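Phosphate transporter (Thermotoga maritima MSB8, PDB 6L85) probably imports phosphate across the membrane by coupling its uptake to sodium, as a member of the family that includes the human SLC20 carriers. Local coordinates at residues S26-V31 with E309-K314; R34-R39 with A242-S247; L84-A89 with H108-G113; F117-V120 with G126-W129; K169-A174 with K223-K228. All coordinates share one frame; numbering follows the deposited sequence.

Interaction 1 of 5, residues S26-V31 with E309-K314. With NA (sodium ion), chain S.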
# COMPACT_ATOMS: atom_id res chain seq x y z
N SER B 26 7.64 12.10 13.03
CA SER B 26 7.86 11.67 11.66
C SER B 26 7.95 12.83 10.68
O SER B 26 8.74 12.75 9.74
CB SER B 26 6.75 10.72 11.20
OG SER B 26 5.49 11.36 11.17
N MET B 27 7.20 13.91 10.90
CA MET B 27 7.09 14.95 9.88
C MET B 27 7.91 16.22 10.15
O MET B 27 8.01 17.04 9.24
CB MET B 27 5.62 15.34 9.66
CG MET B 27 4.77 14.23 9.02
SD MET B 27 5.34 13.75 7.35
CE MET B 27 4.27 12.37 7.02
N ALA B 28 8.49 16.40 11.35
CA ALA B 28 9.19 17.65 11.62
C ALA B 28 10.42 17.82 10.73
O ALA B 28 10.75 18.94 10.36
CB ALA B 28 9.59 17.73 13.10
N THR B 29 11.11 16.73 10.39
CA THR B 29 12.24 16.85 9.46
C THR B 29 11.79 17.43 8.12
O THR B 29 12.40 18.39 7.63
CB THR B 29 12.91 15.48 9.25
OG1 THR B 29 11.91 14.51 8.94
CG2 THR B 29 13.65 15.03 10.53
N ALA B 30 10.73 16.87 7.54
CA ALA B 30 10.25 17.32 6.23
C ALA B 30 9.66 18.72 6.30
O ALA B 30 9.84 19.51 5.37
CB ALA B 30 9.20 16.33 5.68
N VAL B 31 8.95 19.03 7.38
CA VAL B 31 8.35 20.36 7.52
C VAL B 31 9.42 21.41 7.76
O VAL B 31 9.34 22.53 7.24
CB VAL B 31 7.30 20.36 8.64
CG1 VAL B 31 6.95 21.79 8.99
CG2 VAL B 31 6.06 19.59 8.22
N GLU B 309 4.83 22.08 14.10
CA GLU B 309 5.53 23.32 13.77
C GLU B 309 5.98 24.09 15.01
O GLU B 309 5.90 25.32 15.08
CB GLU B 309 4.60 24.19 12.91
CG GLU B 309 3.23 24.40 13.55
CD GLU B 309 2.43 25.54 12.95
OE1 GLU B 309 2.94 26.68 12.93
OE2 GLU B 309 1.28 25.30 12.52
N THR B 310 6.48 23.36 15.99
CA THR B 310 7.23 23.78 17.17
C THR B 310 8.47 22.93 17.34
O THR B 310 9.51 23.43 17.79
CB THR B 310 6.33 23.72 18.41
OG1 THR B 310 5.23 24.63 18.25
CG2 THR B 310 7.11 24.09 19.67
N VAL B 311 8.39 21.64 17.00
CA VAL B 311 9.62 20.87 16.85
C VAL B 311 10.33 21.25 15.54
O VAL B 311 11.56 21.33 15.50
CB VAL B 311 9.31 19.36 16.92
CG1 VAL B 311 10.56 18.54 16.58
CG2 VAL B 311 8.80 18.99 18.31
N GLY B 312 9.55 21.54 14.49
CA GLY B 312 10.16 21.81 13.19
C GLY B 312 11.05 23.04 13.18
O GLY B 312 12.10 23.05 12.52
N GLU B 313 10.65 24.10 13.90
CA GLU B 313 11.46 25.32 13.92
C GLU B 313 12.87 25.04 14.44
O GLU B 313 13.83 25.66 13.97
CB GLU B 313 10.81 26.40 14.78
CG GLU B 313 9.69 27.17 14.09
CD GLU B 313 9.93 27.38 12.60
OE1 GLU B 313 11.02 27.88 12.22
OE2 GLU B 313 9.02 27.04 11.81
N LYS B 314 13.00 24.10 15.37
CA LYS B 314 14.28 23.82 16.01
C LYS B 314 15.25 23.06 15.11
O LYS B 314 16.42 22.94 15.46
CB LYS B 314 14.04 23.05 17.30
CG LYS B 314 13.76 23.93 18.53
CD LYS B 314 12.48 24.76 18.39
CE LYS B 314 12.08 25.41 19.71
NZ LYS B 314 10.68 25.93 19.69
NA NA S . 11.69 13.64 6.46

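Interaction 2 of 5, residues R34-R39 with A242-S247. With NA (sodium ion), chain S.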
# COMPACT_ATOMS: atom_id res chain seq x y z
N ARG B 34 11.22 22.63 4.91
CA ARG B 34 10.17 23.12 4.01
C ARG B 34 9.96 22.22 2.79
O ARG B 34 9.46 22.67 1.76
CB ARG B 34 10.44 24.58 3.55
CG ARG B 34 11.04 25.49 4.63
CD ARG B 34 9.97 26.10 5.54
NE ARG B 34 10.51 26.42 6.88
CZ ARG B 34 9.86 26.22 8.03
NH1 ARG B 34 8.64 25.69 8.05
NH2 ARG B 34 10.45 26.55 9.18
N ALA B 35 10.30 20.93 2.88
CA ALA B 35 9.99 20.03 1.77
C ALA B 35 8.48 19.88 1.58
O ALA B 35 8.03 19.53 0.48
CB ALA B 35 10.63 18.67 1.99
N ILE B 36 7.69 20.13 2.63
CA ILE B 36 6.23 20.06 2.55
C ILE B 36 5.67 21.03 3.59
O ILE B 36 6.37 21.44 4.52
CB ILE B 36 5.66 18.63 2.80
CG1 ILE B 36 6.18 18.02 4.12
CG2 ILE B 36 5.98 17.67 1.65
CD1 ILE B 36 5.53 16.69 4.41
N THR B 37 4.40 21.39 3.42
CA THR B 37 3.73 22.22 4.41
C THR B 37 3.22 21.36 5.58
O THR B 37 3.10 20.14 5.47
CB THR B 37 2.54 22.98 3.81
OG1 THR B 37 1.50 22.05 3.45
CG2 THR B 37 2.93 23.81 2.58
N VAL B 38 2.89 22.03 6.67
CA VAL B 38 2.29 21.38 7.83
C VAL B 38 1.03 20.62 7.42
O VAL B 38 0.84 19.46 7.80
CB VAL B 38 2.00 22.42 8.93
CG1 VAL B 38 1.13 21.82 10.02
CG2 VAL B 38 3.32 22.97 9.50
N ARG B 39 0.16 21.26 6.63
CA ARG B 39 -1.10 20.66 6.22
C ARG B 39 -0.87 19.40 5.37
O ARG B 39 -1.54 18.37 5.57
CB ARG B 39 -1.92 21.69 5.45
CG ARG B 39 -3.02 21.12 4.56
CD ARG B 39 -4.06 20.33 5.35
NE ARG B 39 -5.05 21.18 6.01
CZ ARG B 39 -6.16 21.62 5.43
NH1 ARG B 39 -6.43 21.30 4.17
NH2 ARG B 39 -7.01 22.39 6.12
N ALA B 242 13.55 13.22 -1.21
CA ALA B 242 13.52 11.84 -0.71
C ALA B 242 13.20 11.75 0.78
O ALA B 242 12.69 10.71 1.25
CB ALA B 242 14.87 11.17 -1.00
N GLN B 243 13.48 12.80 1.54
CA GLN B 243 13.17 12.77 2.96
C GLN B 243 11.67 12.91 3.21
O GLN B 243 11.21 12.63 4.32
CB GLN B 243 14.00 13.82 3.72
CG GLN B 243 13.50 15.24 3.67
CD GLN B 243 13.71 15.94 5.00
OE1 GLN B 243 13.03 15.62 5.98
NE2 GLN B 243 14.65 16.88 5.06
N ILE B 244 10.88 13.21 2.19
CA ILE B 244 9.44 13.05 2.31
C ILE B 244 9.09 11.56 2.41
O ILE B 244 8.27 11.15 3.25
CB ILE B 244 8.73 13.73 1.12
CG1 ILE B 244 9.11 15.20 1.08
CG2 ILE B 244 7.18 13.56 1.22
CD1 ILE B 244 8.61 15.93 -0.16
N LEU B 245 9.70 10.75 1.55
CA LEU B 245 9.47 9.31 1.60
C LEU B 245 9.89 8.77 2.95
O LEU B 245 9.19 7.95 3.57
CB LEU B 245 10.25 8.62 0.48
CG LEU B 245 9.83 8.94 -0.97
CD1 LEU B 245 10.63 8.09 -1.95
CD2 LEU B 245 8.34 8.71 -1.16
N THR B 246 11.05 9.21 3.41
CA THR B 246 11.56 8.70 4.67
C THR B 246 10.70 9.18 5.86
O THR B 246 10.54 8.46 6.85
CB THR B 246 13.06 9.08 4.75
OG1 THR B 246 13.74 8.14 5.57
CG2 THR B 246 13.27 10.49 5.24
N SER B 247 10.04 10.34 5.72
CA SER B 247 9.07 10.74 6.74
C SER B 247 7.85 9.81 6.74
O SER B 247 7.30 9.49 7.81
CB SER B 247 8.63 12.18 6.51
OG SER B 247 9.47 13.07 7.21
NA NA S . 11.69 13.64 6.46

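Interaction 3 of 5, residues L84-A89 with H108-G113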
# COMPACT_ATOMS: atom_id res chain seq x y z
N LEU B 84 -9.36 0.71 31.37
CA LEU B 84 -9.99 2.02 31.25
C LEU B 84 -9.26 3.08 32.07
O LEU B 84 -9.05 4.21 31.58
CB LEU B 84 -11.45 1.94 31.66
CG LEU B 84 -12.32 1.00 30.83
CD1 LEU B 84 -13.75 1.14 31.30
CD2 LEU B 84 -12.21 1.28 29.33
N SER B 85 -8.88 2.75 33.31
CA SER B 85 -8.20 3.71 34.17
C SER B 85 -6.89 4.18 33.54
O SER B 85 -6.59 5.38 33.54
CB SER B 85 -7.93 3.10 35.55
OG SER B 85 -9.15 2.94 36.26
N ALA B 86 -6.11 3.24 33.01
CA ALA B 86 -4.87 3.57 32.33
C ALA B 86 -5.11 4.49 31.13
O ALA B 86 -4.38 5.47 30.92
CB ALA B 86 -4.16 2.29 31.90
N LEU B 87 -6.13 4.18 30.32
CA LEU B 87 -6.44 5.04 29.17
C LEU B 87 -6.77 6.46 29.62
O LEU B 87 -6.23 7.43 29.08
CB LEU B 87 -7.61 4.47 28.34
CG LEU B 87 -7.39 3.27 27.40
CD1 LEU B 87 -8.72 2.72 26.89
CD2 LEU B 87 -6.47 3.58 26.20
N ILE B 88 -7.65 6.59 30.62
CA ILE B 88 -8.01 7.91 31.16
C ILE B 88 -6.75 8.67 31.59
O ILE B 88 -6.54 9.83 31.21
CB ILE B 88 -8.98 7.77 32.34
CG1 ILE B 88 -10.33 7.22 31.88
CG2 ILE B 88 -9.17 9.11 33.04
CD1 ILE B 88 -11.43 7.30 32.94
N ALA B 89 -5.90 8.01 32.38
CA ALA B 89 -4.77 8.71 33.00
C ALA B 89 -3.73 9.12 31.97
O ALA B 89 -3.22 10.26 31.99
CB ALA B 89 -4.12 7.82 34.08
N HIS B 108 5.53 5.33 27.33
CA HIS B 108 5.86 5.39 28.76
C HIS B 108 4.61 5.70 29.56
O HIS B 108 4.38 5.10 30.62
CB HIS B 108 6.95 6.43 29.03
CG HIS B 108 8.29 6.04 28.47
ND1 HIS B 108 9.44 6.73 28.75
CD2 HIS B 108 8.65 5.02 27.66
CE1 HIS B 108 10.46 6.15 28.14
NE2 HIS B 108 10.00 5.12 27.45
N SER B 109 3.77 6.59 29.03
CA SER B 109 2.55 7.00 29.73
C SER B 109 1.60 5.82 29.91
O SER B 109 1.08 5.59 31.00
CB SER B 109 1.87 8.14 28.98
OG SER B 109 2.83 9.11 28.65
N ILE B 110 1.35 5.06 28.83
CA ILE B 110 0.33 4.02 28.97
C ILE B 110 0.88 2.84 29.80
O ILE B 110 0.13 2.21 30.56
CB ILE B 110 -0.24 3.56 27.60
CG1 ILE B 110 -1.48 2.69 27.81
CG2 ILE B 110 0.76 2.78 26.78
CD1 ILE B 110 -2.70 3.47 28.33
N VAL B 111 2.18 2.54 29.69
CA VAL B 111 2.75 1.47 30.51
C VAL B 111 2.71 1.85 31.98
O VAL B 111 2.36 1.03 32.84
CB VAL B 111 4.18 1.13 30.04
CG1 VAL B 111 4.90 0.22 31.06
CG2 VAL B 111 4.13 0.46 28.67
N GLY B 112 3.02 3.11 32.30
CA GLY B 112 2.84 3.59 33.65
C GLY B 112 1.40 3.46 34.12
O GLY B 112 1.15 3.04 35.26
N GLY B 113 0.44 3.81 33.27
CA GLY B 113 -0.95 3.64 33.64
C GLY B 113 -1.28 2.21 34.03
O GLY B 113 -1.91 1.95 35.07

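Interaction 4 of 5, residues F117-V120 with G126-W129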
# COMPACT_ATOMS: atom_id res chain seq x y z
N PHE B 117 -2.36 0.63 37.79
CA PHE B 117 -3.52 -0.22 38.04
C PHE B 117 -3.10 -1.54 38.69
O PHE B 117 -3.67 -1.96 39.70
CB PHE B 117 -4.28 -0.51 36.74
CG PHE B 117 -4.89 -1.88 36.72
CD1 PHE B 117 -5.94 -2.20 37.56
CD2 PHE B 117 -4.37 -2.87 35.89
CE1 PHE B 117 -6.49 -3.47 37.57
CE2 PHE B 117 -4.91 -4.14 35.89
CZ PHE B 117 -5.98 -4.44 36.74
N GLY B 118 -2.10 -2.22 38.10
CA GLY B 118 -1.70 -3.52 38.62
C GLY B 118 -1.24 -3.47 40.07
O GLY B 118 -1.51 -4.38 40.85
N LEU B 119 -0.52 -2.39 40.43
CA LEU B 119 -0.01 -2.25 41.79
C LEU B 119 -1.14 -1.99 42.78
O LEU B 119 -1.13 -2.54 43.89
CB LEU B 119 1.02 -1.12 41.86
CG LEU B 119 2.27 -1.43 41.05
CD1 LEU B 119 3.06 -0.16 40.76
CD2 LEU B 119 3.15 -2.49 41.74
N VAL B 120 -2.12 -1.17 42.41
CA VAL B 120 -3.20 -0.90 43.35
C VAL B 120 -4.14 -2.09 43.47
O VAL B 120 -4.74 -2.32 44.52
CB VAL B 120 -3.94 0.38 42.95
CG1 VAL B 120 -5.36 0.40 43.51
CG2 VAL B 120 -3.20 1.54 43.50
N GLY B 126 1.00 -7.86 41.10
CA GLY B 126 0.15 -7.44 39.99
C GLY B 126 0.89 -6.97 38.76
O GLY B 126 0.25 -6.69 37.75
N VAL B 127 2.22 -6.89 38.81
CA VAL B 127 3.03 -6.43 37.69
C VAL B 127 3.84 -7.60 37.17
O VAL B 127 4.47 -8.33 37.94
CB VAL B 127 3.95 -5.26 38.11
CG1 VAL B 127 5.02 -5.02 37.05
CG2 VAL B 127 3.11 -4.00 38.34
N ASN B 128 3.82 -7.79 35.84
CA ASN B 128 4.60 -8.83 35.16
C ASN B 128 6.06 -8.37 35.05
O ASN B 128 6.51 -7.87 34.01
CB ASN B 128 3.96 -9.11 33.80
CG ASN B 128 4.67 -10.21 33.00
OD1 ASN B 128 5.79 -10.61 33.32
ND2 ASN B 128 4.01 -10.68 31.95
N TRP B 129 6.82 -8.56 36.14
CA TRP B 129 8.16 -7.98 36.26
C TRP B 129 9.14 -8.56 35.24
O TRP B 129 10.00 -7.83 34.74
CB TRP B 129 8.71 -8.16 37.69
CG TRP B 129 7.94 -7.38 38.72
CD1 TRP B 129 7.08 -7.88 39.67
CD2 TRP B 129 7.94 -5.95 38.89
NE1 TRP B 129 6.54 -6.84 40.41
CE2 TRP B 129 7.05 -5.66 39.95
CE3 TRP B 129 8.59 -4.90 38.25
CZ2 TRP B 129 6.81 -4.35 40.39
CZ3 TRP B 129 8.35 -3.60 38.67
CH2 TRP B 129 7.47 -3.34 39.74

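Interaction 5 of 5, residues K169-A174 with K223-K228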
# COMPACT_ATOMS: atom_id res chain seq x y z
N LYS B 169 25.97 11.49 -9.66
CA LYS B 169 25.86 10.10 -10.10
C LYS B 169 25.75 9.15 -8.91
O LYS B 169 24.99 8.18 -8.96
CB LYS B 169 27.09 9.75 -10.94
CG LYS B 169 26.90 8.73 -12.04
CD LYS B 169 28.03 8.86 -13.07
CE LYS B 169 28.21 7.61 -13.93
NZ LYS B 169 29.04 6.56 -13.26
N SER B 170 26.49 9.43 -7.83
CA SER B 170 26.47 8.55 -6.67
C SER B 170 25.13 8.61 -5.94
O SER B 170 24.65 7.60 -5.42
CB SER B 170 27.60 8.92 -5.71
OG SER B 170 28.82 8.34 -6.13
N SER B 171 24.53 9.81 -5.85
CA SER B 171 23.26 9.96 -5.17
C SER B 171 22.17 9.21 -5.92
O SER B 171 21.29 8.58 -5.31
CB SER B 171 22.91 11.45 -5.04
OG SER B 171 22.53 11.98 -6.30
N THR B 172 22.28 9.23 -7.25
CA THR B 172 21.42 8.45 -8.14
C THR B 172 21.37 6.97 -7.78
O THR B 172 20.39 6.28 -8.11
CB THR B 172 21.96 8.69 -9.56
OG1 THR B 172 21.12 9.61 -10.25
CG2 THR B 172 22.16 7.42 -10.34
N VAL B 173 22.38 6.46 -7.08
CA VAL B 173 22.42 5.07 -6.67
C VAL B 173 22.14 4.90 -5.18
O VAL B 173 21.51 3.92 -4.79
CB VAL B 173 23.79 4.45 -7.03
CG1 VAL B 173 23.97 3.08 -6.37
CG2 VAL B 173 23.96 4.36 -8.53
N ALA B 174 22.59 5.83 -4.34
CA ALA B 174 22.54 5.61 -2.90
C ALA B 174 21.17 5.92 -2.31
O ALA B 174 20.76 5.27 -1.34
CB ALA B 174 23.60 6.46 -2.19
N LYS B 223 16.22 12.18 -12.84
CA LYS B 223 15.56 13.42 -13.24
C LYS B 223 15.91 14.57 -12.30
O LYS B 223 16.37 15.63 -12.74
CB LYS B 223 14.05 13.20 -13.30
CG LYS B 223 13.29 14.28 -14.00
CD LYS B 223 12.88 13.83 -15.39
CE LYS B 223 12.76 15.01 -16.33
NZ LYS B 223 12.79 14.52 -17.73
N LEU B 224 15.69 14.38 -11.00
CA LEU B 224 15.81 15.48 -10.03
C LEU B 224 17.22 16.05 -9.99
O LEU B 224 17.41 17.26 -9.81
CB LEU B 224 15.42 14.97 -8.65
CG LEU B 224 14.83 15.94 -7.64
CD1 LEU B 224 14.03 17.00 -8.35
CD2 LEU B 224 13.95 15.15 -6.68
N ILE B 225 18.23 15.20 -10.12
CA ILE B 225 19.61 15.60 -9.96
C ILE B 225 20.05 16.60 -11.02
O ILE B 225 21.08 17.25 -10.86
CB ILE B 225 20.48 14.33 -9.95
CG1 ILE B 225 21.76 14.54 -9.15
CG2 ILE B 225 20.77 13.87 -11.37
CD1 ILE B 225 21.53 15.05 -7.76
N ASN B 226 19.25 16.75 -12.09
CA ASN B 226 19.53 17.67 -13.19
C ASN B 226 18.93 19.06 -12.99
O ASN B 226 19.10 19.91 -13.86
CB ASN B 226 18.98 17.10 -14.51
CG ASN B 226 19.69 15.84 -14.95
OD1 ASN B 226 20.84 15.59 -14.59
ND2 ASN B 226 18.99 15.01 -15.75
N GLU B 227 18.22 19.31 -11.89
CA GLU B 227 17.57 20.61 -11.71
C GLU B 227 18.52 21.68 -11.18
O GLU B 227 18.22 22.87 -11.33
CB GLU B 227 16.37 20.49 -10.78
CG GLU B 227 15.26 19.61 -11.30
CD GLU B 227 13.88 20.05 -10.82
OE1 GLU B 227 13.61 21.27 -10.83
OE2 GLU B 227 13.08 19.17 -10.45
N LYS B 228 19.63 21.30 -10.56
CA LYS B 228 20.58 22.26 -10.03
C LYS B 228 21.95 22.00 -10.65
O LYS B 228 22.31 20.85 -10.92
CB LYS B 228 20.68 22.16 -8.50
CG LYS B 228 19.33 22.18 -7.79
CD LYS B 228 18.77 23.59 -7.70
CE LYS B 228 17.69 23.70 -6.62
NZ LYS B 228 16.98 25.02 -6.69

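Interaction 1 of 5, residues S26-V31 with E309-K314
Ala28 sets its methyl against the side chain of Val311, with Ala28 CB 3.7 Å from Val311 CG1. The branch that reaches over is the one anti to the backbone N of Val311 (chi1 173°). Beside it the backbone itself joins in: the N of Gly312 lies 4.1 Å from Ala28 CB, and the CA atoms of Ala28 and Gly312 come within 4.6 Å. Ala28 and Gly312 form the close, buried part of the contact, with the partly exposed Val311 at its margin; here helix 2-32 meets residues 309-314, at the C-terminal side of helix 304-311.

Beyond it the contact thins out. Val31 points its CB the same way yet stops short of touching. Glu309 and Glu313 lie exposed, and the carboxylate of Glu313 turns instead to a salt bridge with Arg34. Lys314 NZ makes a weak hydrogen bond within its own segment, 3.4 Å to the O of Thr310.

Thr29 points its CB away from 309-314, and its OG1 binds sodium at 2.6 Å, in a site shared with Gln243, Ser247 and Asp327. No hydrogen bond joins the two segments. The chemistry divides by helix face: the Ala28 methyl toward 309-314, an oxygen ligand toward the ion.

Interaction 2 of 5, residues R34-R39 with A242-S247
Ile244 lays the end of its chain against two residues at once, its CD1 3.6 Å from Ile36 CG2 and 3.7 Å from the carbonyl O of Ala35. One bond further back, Ile244 CG1 lies 3.9 Å from Ala35 CB. CG1 stands beside the backbone N and the chain then runs out straight (chi2 172°), which carries CD1 outward from helix 231-258 toward Ile36 CG2 and the Ala35 carbonyl. The isoleucines themselves cross obliquely. Trimming Ile244 to an alanine would remove both of these apolar contacts and would probably leave Ile36 CG2 and the Ala35 methyl facing a gap.

The partner segment is the short link between two helices: Arg34 ends helix 2-32 in a Schellman motif, and Thr37 is the N-cap of helix 38-56. Ile36 also touches Ala30.

Next to Ile244 in sequence the chemistry turns polar. Gln243 holds the sodium ion twice, through its backbone O and through OE1, each at 2.4 Å; its side chain bends at chi2 (142°) to curl back to the ion. Asn320 takes a hydrogen bond from the amide NE2 and so fixes which way the amide is turned. Ser247 OG, one turn on, is also 2.4 Å from the sodium. Helix 231-258 thus carries an apolar grip on the 34-39 link and three sodium ligands within a turn of each other.

Interaction 3 of 5, residues L84-A89 with H108-G113
Gly113 offers bare backbone to the methyl of Ala86, and Ala86 CB lies 3.6 Å from Gly113 C. The CA atoms of this pair are 4.1 Å apart, and a side chain at Gly113 would collide with the alanine methyl. Alongside, Ile110 reaches across with its CD1, which sits 3.7 Å from the O of Ala86 and 4.0 Å from the N of Leu87. CG1 leaves anti to the backbone N (chi1 -169°) and the next bond swings CD1 round (chi2 70°), so the methyl rests on the helix backbone and meets Leu87 CD2 more loosely, at 4.3 Å.

These residues sit on helices 76-99 and 106-121, consecutive in the chain, which form a helical hairpin; their short segments run roughly antiparallel, at 142°, and the axes come as near as 8.3 Å. The alanine-on-glycine meeting lies on this interface.

Further out, Leu87 is backed by Met14 of helix 2-32 and by Pro265 and Val266 of helix 260-275, while Ile110 also touches Ala90 and Asn261. Helix 368-400 closes another flank: Ser389 OG hydrogen-bonds to the O of Gly113, and Ser85 packs on Val392 and Tyr393. Just before His108, Thr107 belongs to a sodium site, and the side chain of Ile110 is about 7 Å from a bound sodium ion.

Interaction 4 of 5, residues F117-V120 with G126-W129
Two glycines meet backbone to backbone, and what passes between them is a CA-H...O contact: the CA of Gly126 lies 3.6 Å from the O of Gly118, with an angle of 163° at the hydrogen. Neither position tolerates more bulk in this geometry. A CB on Gly126 would run into the O of Gly118, and one on Gly118 would run into the O of Gly126.

Beside the glycines the contact turns apolar. Leu119 CD2 sits 3.7 Å from Val127 CG2, and Leu119 CG is almost as near, at 3.8 Å from that same Val127 methyl. Leu119 CD2 then carries on to the indole of Trp129, approaching CZ2 obliquely at 4.3 Å. Val127 splits its two branches between these neighbours. CG2 goes to the leucine, while CG1, anti to the backbone N (chi1 166°), lies 3.5 Å above the plane of the Trp129 ring and over its centre. The indole is further tied by NE1, which hydrogen-bonds to the O of Ile124.

Asn128, the centre of an inverse gamma turn, is the N-cap of helix 129-162, and its ND2 also bonds to the O of Lys66. Backbone hydrogen bonds between Gly126 and Glu70 and between Asn128 and Ile68 fasten the linker to the segment following helix 58-66. The contact therefore closes the short linker between helices 106-121 and 129-162, with helix 368-400 alongside: Phe117 meets Tyr393 edge-to-face, and Val120 touches Ala390 and Tyr393.

Interaction 5 of 5, residues K169-A174 with K223-K228
Ile225 faces Ser171 and Thr172 from the type I beta turn Leu224 to Glu227, at the C-terminal side of helix 199-224, a turn closed by the Glu227 N to Leu224 O hydrogen bond of 3.0 Å. The turn leads on to helix 231-258 and here leans on helix 167-194.

From CB, which points toward that helix, the isoleucine divides. CG2 goes to Thr172, lying 4.4 Å from its OG1, a loose contact. CG1, anti to the backbone N (chi1 -153°), heads for Ser171 and comes within 3.9 Å of its OG. The tip, CD1, closes in further, to 3.5 Å from the same Ser171 OG. Meanwhile Ile225 also touches Val238 of helix 231-258, which places it between that helix and helix 167-194.

The serine oxygen that receives the methyl is already engaged, hydrogen-bonded to the O of Lys168 one turn earlier in its own helix. So a methyl meets a hydroxyl whose polar need is met at home, and the segments touch without sharing a polar bond. In that same helix the O of Ser170 accepts from both Val173 N, at 3.0 Å, and Ala174 N, at 2.9 Å.

How the interactions relate
From the N terminus, residues 26-31 open the longest loop, which closes only at 309-314 in interaction 1, tying helix 2-32 to that segment. Interaction 2 opens next, at 34-39, and closes at 242-247, wholly within that span, tying the link before helix 38-56 to helix 231-258; the two touch and share one sodium site. Interactions 3, 4 and 5 follow in series inside the loop of interaction 2, and none of the five cross. Interactions 3 and 4, centres about 12 Å apart, join helix 106-121 to helix 76-99 and to the linker before helix 129-162. Interaction 5 ties helix 167-194 to the C-terminal side of helix 199-224.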